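Local coordinates for protein DNA polymerase sliding clamp (Archaeoglobus fulgidus, PDB 1RWZ) that probably forms, as a homotrimer, a ring-shaped sliding clamp that encircles DNA and tethers the polymerase and other replication proteins to it, at residues F184-D196 with T212-V224. Numbering follows the deposited sequence.
Sequences FNGGEARSMFSVD and TIHLGTNYPVRLV
The F193 ring lies across V221 and carries that valine's CG1 over one face, 3.7 Å from the ring centroid. This is a CH-pi contact. CG1 sits 18° off the ring normal, displaced toward the rim of the ring. V221 chi1 of 59° turns CG1 between its own N and carbonyl carbon, where it meets the ring. L215 CD1 and the carbonyl O of Y219 come to the edge of the same ring, near its plane. F154 of strand 151-157 packs edge-to-face with F193. L215 CG lies 3.8 Å from A189 CB.

The polar part is centred on S191. Its OG stands beside the backbone N, anti to the carbonyl carbon (chi1 -69°). There OG donates to G216 O at 2.7 Å, approaching from above the carbonyl plane. The same OG accepts from N218 N at 2.8 Å, in a bent bond. One hydroxyl thus bridges G216 O and N218 N, on either side of T217 in sequence. T217 OG1 takes the backbone N-H of R190 at 3.2 Å. One water links T217 OG1 to E188 O, and another joins N218 OD1 to M192 N.

Strand 189-194 runs nearly at right angles to 212-215 and passes the 216-220 turn that leads on to 221-224. The contact joins the sheet of strand 189-194 to that of 210-215 and 221-227, within the C-terminal domain. The chemistry implies apolar packing beside a polar patch: two backbone groups satisfy the buried S191 hydroxyl, and side-chain hydroxyls and waters hold the turn without a backbone-to-backbone hydrogen bond.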
loop_
_atom_site.group_PDB
_atom_site.type_symbol
_atom_site.label_atom_id
_atom_site.label_comp_id
_atom_site.label_asym_id
_atom_site.label_seq_id
_atom_site.Cartn_x
_atom_site.Cartn_y
_atom_site.Cartn_z
ATOM N N PHE A 184 21.292 -30.118 4.651
ATOM C CA PHE A 184 20.248 -31.115 4.871
ATOM C C PHE A 184 20.890 -32.420 5.322
ATOM O O PHE A 184 21.853 -32.879 4.712
ATOM C CB PHE A 184 19.480 -31.336 3.569
ATOM C CG PHE A 184 18.345 -32.311 3.686
ATOM C CD1 PHE A 184 17.314 -32.095 4.599
ATOM C CD2 PHE A 184 18.286 -33.427 2.856
ATOM C CE1 PHE A 184 16.234 -32.978 4.682
ATOM C CE2 PHE A 184 17.215 -34.314 2.928
ATOM C CZ PHE A 184 16.185 -34.089 3.844
ATOM N N ASN A 185 20.349 -33.029 6.373
ATOM C CA ASN A 185 20.925 -34.268 6.882
ATOM C C ASN A 185 20.170 -35.535 6.476
ATOM O O ASN A 185 20.543 -36.637 6.874
ATOM C CB ASN A 185 21.061 -34.180 8.406
ATOM C CG ASN A 185 19.744 -34.373 9.127
ATOM O OD1 ASN A 185 18.672 -34.152 8.567
ATOM N ND2 ASN A 185 19.821 -34.774 10.387
ATOM N N GLY A 186 19.119 -35.373 5.679
ATOM C CA GLY A 186 18.346 -36.513 5.212
ATOM C C GLY A 186 17.588 -37.303 6.266
ATOM O O GLY A 186 17.167 -38.433 6.007
ATOM N N GLY A 187 17.412 -36.720 7.448
ATOM C CA GLY A 187 16.696 -37.402 8.512
ATOM C C GLY A 187 15.252 -37.690 8.144
ATOM O O GLY A 187 14.625 -36.924 7.414
ATOM N N GLU A 188 14.718 -38.797 8.648
ATOM C CA GLU A 188 13.338 -39.167 8.360
ATOM C C GLU A 188 12.414 -38.625 9.443
ATOM O O GLU A 188 12.604 -38.904 10.628
ATOM C CB GLU A 188 13.202 -40.691 8.269
ATOM C CG GLU A 188 14.016 -41.302 7.138
ATOM C CD GLU A 188 13.749 -42.784 6.954
ATOM O OE1 GLU A 188 13.892 -43.545 7.936
ATOM O OE2 GLU A 188 13.400 -43.187 5.826
ATOM N N ALA A 189 11.419 -37.849 9.026
ATOM C CA ALA A 189 10.462 -37.254 9.951
ATOM C C ALA A 189 9.197 -36.823 9.221
ATOM O O ALA A 189 9.228 -36.498 8.036
ATOM C CB ALA A 189 11.092 -36.056 10.649
ATOM N N ARG A 190 8.081 -36.805 9.940
ATOM C CA ARG A 190 6.810 -36.415 9.346
ATOM C C ARG A 190 5.873 -35.948 10.454
ATOM O O ARG A 190 5.544 -36.721 11.350
ATOM C CB ARG A 190 6.206 -37.620 8.612
ATOM C CG ARG A 190 4.907 -37.366 7.866
ATOM C CD ARG A 190 4.367 -38.684 7.295
ATOM N NE ARG A 190 3.099 -38.518 6.588
ATOM C CZ ARG A 190 2.981 -38.063 5.345
ATOM N NH1 ARG A 190 4.061 -37.728 4.652
ATOM N NH2 ARG A 190 1.782 -37.936 4.796
ATOM N N SER A 191 5.463 -34.683 10.398
ATOM C CA SER A 191 4.548 -34.117 11.392
ATOM C C SER A 191 3.580 -33.144 10.721
ATOM O O SER A 191 3.872 -32.613 9.651
ATOM C CB SER A 191 5.322 -33.374 12.488
ATOM O OG SER A 191 6.067 -34.258 13.305
ATOM N N MET A 192 2.432 -32.909 11.347
ATOM C CA MET A 192 1.443 -31.985 10.795
ATOM C C MET A 192 1.317 -30.762 11.700
ATOM O O MET A 192 1.370 -30.888 12.923
ATOM C CB MET A 192 0.083 -32.675 10.653
ATOM C CG MET A 192 -0.974 -31.804 9.991
ATOM S SD MET A 192 -2.314 -32.764 9.266
ATOM C CE MET A 192 -2.033 -32.493 7.558
ATOM N N PHE A 193 1.150 -29.585 11.097
ATOM C CA PHE A 193 1.053 -28.339 11.858
ATOM C C PHE A 193 0.007 -27.365 11.343
ATOM O O PHE A 193 -0.431 -27.450 10.196
ATOM C CB PHE A 193 2.402 -27.605 11.864
ATOM C CG PHE A 193 3.539 -28.433 12.375
ATOM C CD1 PHE A 193 4.399 -29.082 11.490
ATOM C CD2 PHE A 193 3.726 -28.600 13.743
ATOM C CE1 PHE A 193 5.429 -29.891 11.964
ATOM C CE2 PHE A 193 4.750 -29.406 14.232
ATOM C CZ PHE A 193 5.604 -30.056 13.341
ATOM N N SER A 194 -0.367 -26.426 12.209
ATOM C CA SER A 194 -1.333 -25.384 11.883
ATOM C C SER A 194 -0.700 -24.308 11.009
ATOM O O SER A 194 0.322 -23.721 11.375
ATOM C CB SER A 194 -1.856 -24.732 13.162
ATOM O OG SER A 194 -2.286 -23.402 12.906
ATOM N N VAL A 195 -1.318 -24.042 9.865
ATOM C CA VAL A 195 -0.822 -23.026 8.941
ATOM C C VAL A 195 -0.921 -21.628 9.548
ATOM O O VAL A 195 -0.057 -20.785 9.306
ATOM C CB VAL A 195 -1.608 -23.049 7.604
ATOM C CG1 VAL A 195 -1.217 -21.855 6.738
ATOM C CG2 VAL A 195 -1.315 -24.337 6.855
ATOM N N ASP A 196 -1.969 -21.383 10.335
ATOM C CA ASP A 196 -2.165 -20.073 10.957
ATOM C C ASP A 196 -0.935 -19.610 11.730
ATOM O O ASP A 196 -0.483 -18.470 11.574
ATOM C CB ASP A 196 -3.371 -20.088 11.903
ATOM C CG ASP A 196 -4.691 -20.266 11.175
ATOM O OD1 ASP A 196 -4.927 -19.554 10.177
ATOM O OD2 ASP A 196 -5.505 -21.112 11.614
ATOM N N THR A 212 16.529 -22.610 9.878
ATOM C CA THR A 212 16.967 -23.966 10.155
ATOM C C THR A 212 15.770 -24.640 10.800
ATOM O O THR A 212 15.268 -24.177 11.827
ATOM C CB THR A 212 18.145 -24.002 11.142
ATOM O OG1 THR A 212 19.272 -23.335 10.559
ATOM C CG2 THR A 212 18.525 -25.454 11.478
ATOM N N ILE A 213 15.310 -25.718 10.183
ATOM C CA ILE A 213 14.163 -26.454 10.699
ATOM C C ILE A 213 14.640 -27.739 11.357
ATOM O O ILE A 213 15.411 -28.487 10.760
ATOM C CB ILE A 213 13.200 -26.848 9.561
ATOM C CG1 ILE A 213 12.761 -25.604 8.788
ATOM C CG2 ILE A 213 11.993 -27.602 10.137
ATOM C CD1 ILE A 213 11.966 -25.919 7.528
ATOM N N HIS A 214 14.193 -27.981 12.588
ATOM C CA HIS A 214 14.521 -29.213 13.309
ATOM C C HIS A 214 13.174 -29.932 13.357
ATOM O O HIS A 214 12.216 -29.428 13.945
ATOM C CB HIS A 214 15.030 -28.891 14.713
ATOM C CG HIS A 214 16.313 -28.117 14.721
ATOM N ND1 HIS A 214 17.543 -28.708 14.525
ATOM C CD2 HIS A 214 16.552 -26.793 14.864
ATOM C CE1 HIS A 214 18.484 -27.781 14.548
ATOM N NE2 HIS A 214 17.909 -26.610 14.751
ATOM N N LEU A 215 13.106 -31.103 12.735
ATOM C CA LEU A 215 11.854 -31.838 12.627
ATOM C C LEU A 215 11.879 -33.290 13.090
ATOM O O LEU A 215 12.839 -34.020 12.841
ATOM C CB LEU A 215 11.395 -31.795 11.166
ATOM C CG LEU A 215 10.082 -32.434 10.711
ATOM C CD1 LEU A 215 8.903 -31.632 11.246
ATOM C CD2 LEU A 215 10.038 -32.458 9.186
ATOM N N GLY A 216 10.794 -33.696 13.744
ATOM C CA GLY A 216 10.653 -35.063 14.216
ATOM C C GLY A 216 9.293 -35.587 13.777
ATOM O O GLY A 216 8.640 -34.986 12.923
ATOM N N THR A 217 8.853 -36.701 14.353
ATOM C CA THR A 217 7.563 -37.285 13.992
ATOM C C THR A 217 6.612 -37.174 15.183
ATOM O O THR A 217 6.863 -37.755 16.240
ATOM C CB THR A 217 7.735 -38.763 13.571
ATOM O OG1 THR A 217 8.502 -38.817 12.360
ATOM C CG2 THR A 217 6.386 -39.430 13.345
ATOM N N ASN A 218 5.536 -36.412 14.993
ATOM C CA ASN A 218 4.533 -36.146 16.022
ATOM C C ASN A 218 5.176 -35.415 17.197
ATOM O O ASN A 218 4.814 -35.611 18.355
ATOM C CB ASN A 218 3.865 -37.446 16.482
ATOM C CG ASN A 218 3.064 -38.102 15.378
ATOM O OD1 ASN A 218 2.257 -37.448 14.710
ATOM N ND2 ASN A 218 3.280 -39.396 15.175
ATOM N N TYR A 219 6.128 -34.549 16.860
ATOM C CA TYR A 219 6.889 -33.751 17.816
ATOM C C TYR A 219 6.784 -32.288 17.402
ATOM O O TYR A 219 6.544 -31.990 16.229
ATOM C CB TYR A 219 8.369 -34.131 17.742
ATOM C CG TYR A 219 8.909 -34.978 18.863
ATOM C CD1 TYR A 219 9.990 -35.829 18.640
ATOM C CD2 TYR A 219 8.384 -34.903 20.150
ATOM C CE1 TYR A 219 10.538 -36.585 19.672
ATOM C CE2 TYR A 219 8.922 -35.656 21.190
ATOM C CZ TYR A 219 9.998 -36.496 20.942
ATOM O OH TYR A 219 10.525 -37.266 21.960
ATOM N N PRO A 220 6.964 -31.358 18.353
ATOM C CA PRO A 220 6.884 -29.940 17.982
ATOM C C PRO A 220 8.023 -29.658 17.003
ATOM O O PRO A 220 9.071 -30.297 17.069
ATOM C CB PRO A 220 7.114 -29.217 19.305
ATOM C CG PRO A 220 6.594 -30.201 20.336
ATOM C CD PRO A 220 7.111 -31.522 19.810
ATOM N N VAL A 221 7.819 -28.716 16.091
ATOM C CA VAL A 221 8.872 -28.375 15.145
ATOM C C VAL A 221 9.607 -27.143 15.670
ATOM O O VAL A 221 9.003 -26.283 16.315
ATOM C CB VAL A 221 8.288 -28.085 13.729
ATOM C CG1 VAL A 221 7.291 -26.927 13.788
ATOM C CG2 VAL A 221 9.415 -27.778 12.747
ATOM N N ARG A 222 10.918 -27.087 15.439
ATOM C CA ARG A 222 11.716 -25.936 15.844
ATOM C C ARG A 222 12.065 -25.187 14.559
ATOM O O ARG A 222 12.607 -25.777 13.626
ATOM C CB ARG A 222 13.025 -26.357 16.525
ATOM C CG ARG A 222 12.894 -27.027 17.886
ATOM C CD ARG A 222 14.288 -27.401 18.407
ATOM N NE ARG A 222 15.153 -26.228 18.527
ATOM C CZ ARG A 222 16.483 -26.254 18.476
ATOM N NH1 ARG A 222 17.129 -27.403 18.305
ATOM N NH2 ARG A 222 17.173 -25.123 18.584
ATOM N N LEU A 223 11.739 -23.901 14.520
ATOM C CA LEU A 223 12.017 -23.055 13.365
ATOM C C LEU A 223 12.974 -21.970 13.834
ATOM O O LEU A 223 12.565 -20.995 14.457
ATOM C CB LEU A 223 10.718 -22.435 12.846
ATOM C CG LEU A 223 9.668 -23.469 12.419
ATOM C CD1 LEU A 223 8.344 -22.776 12.133
ATOM C CD2 LEU A 223 10.154 -24.229 11.193
ATOM N N VAL A 224 14.255 -22.154 13.545
ATOM C CA VAL A 224 15.253 -21.193 13.970
ATOM C C VAL A 224 15.559 -20.203 12.856
ATOM O O VAL A 224 16.239 -20.536 11.882
ATOM C CB VAL A 224 16.552 -21.904 14.397
ATOM C CG1 VAL A 224 17.527 -20.906 15.014
ATOM C CG2 VAL A 224 16.227 -23.010 15.400
HETATM O O HOH W 1 11.298 -38.787 13.065
HETATM O O HOH W 2 2.312 -34.524 13.734
#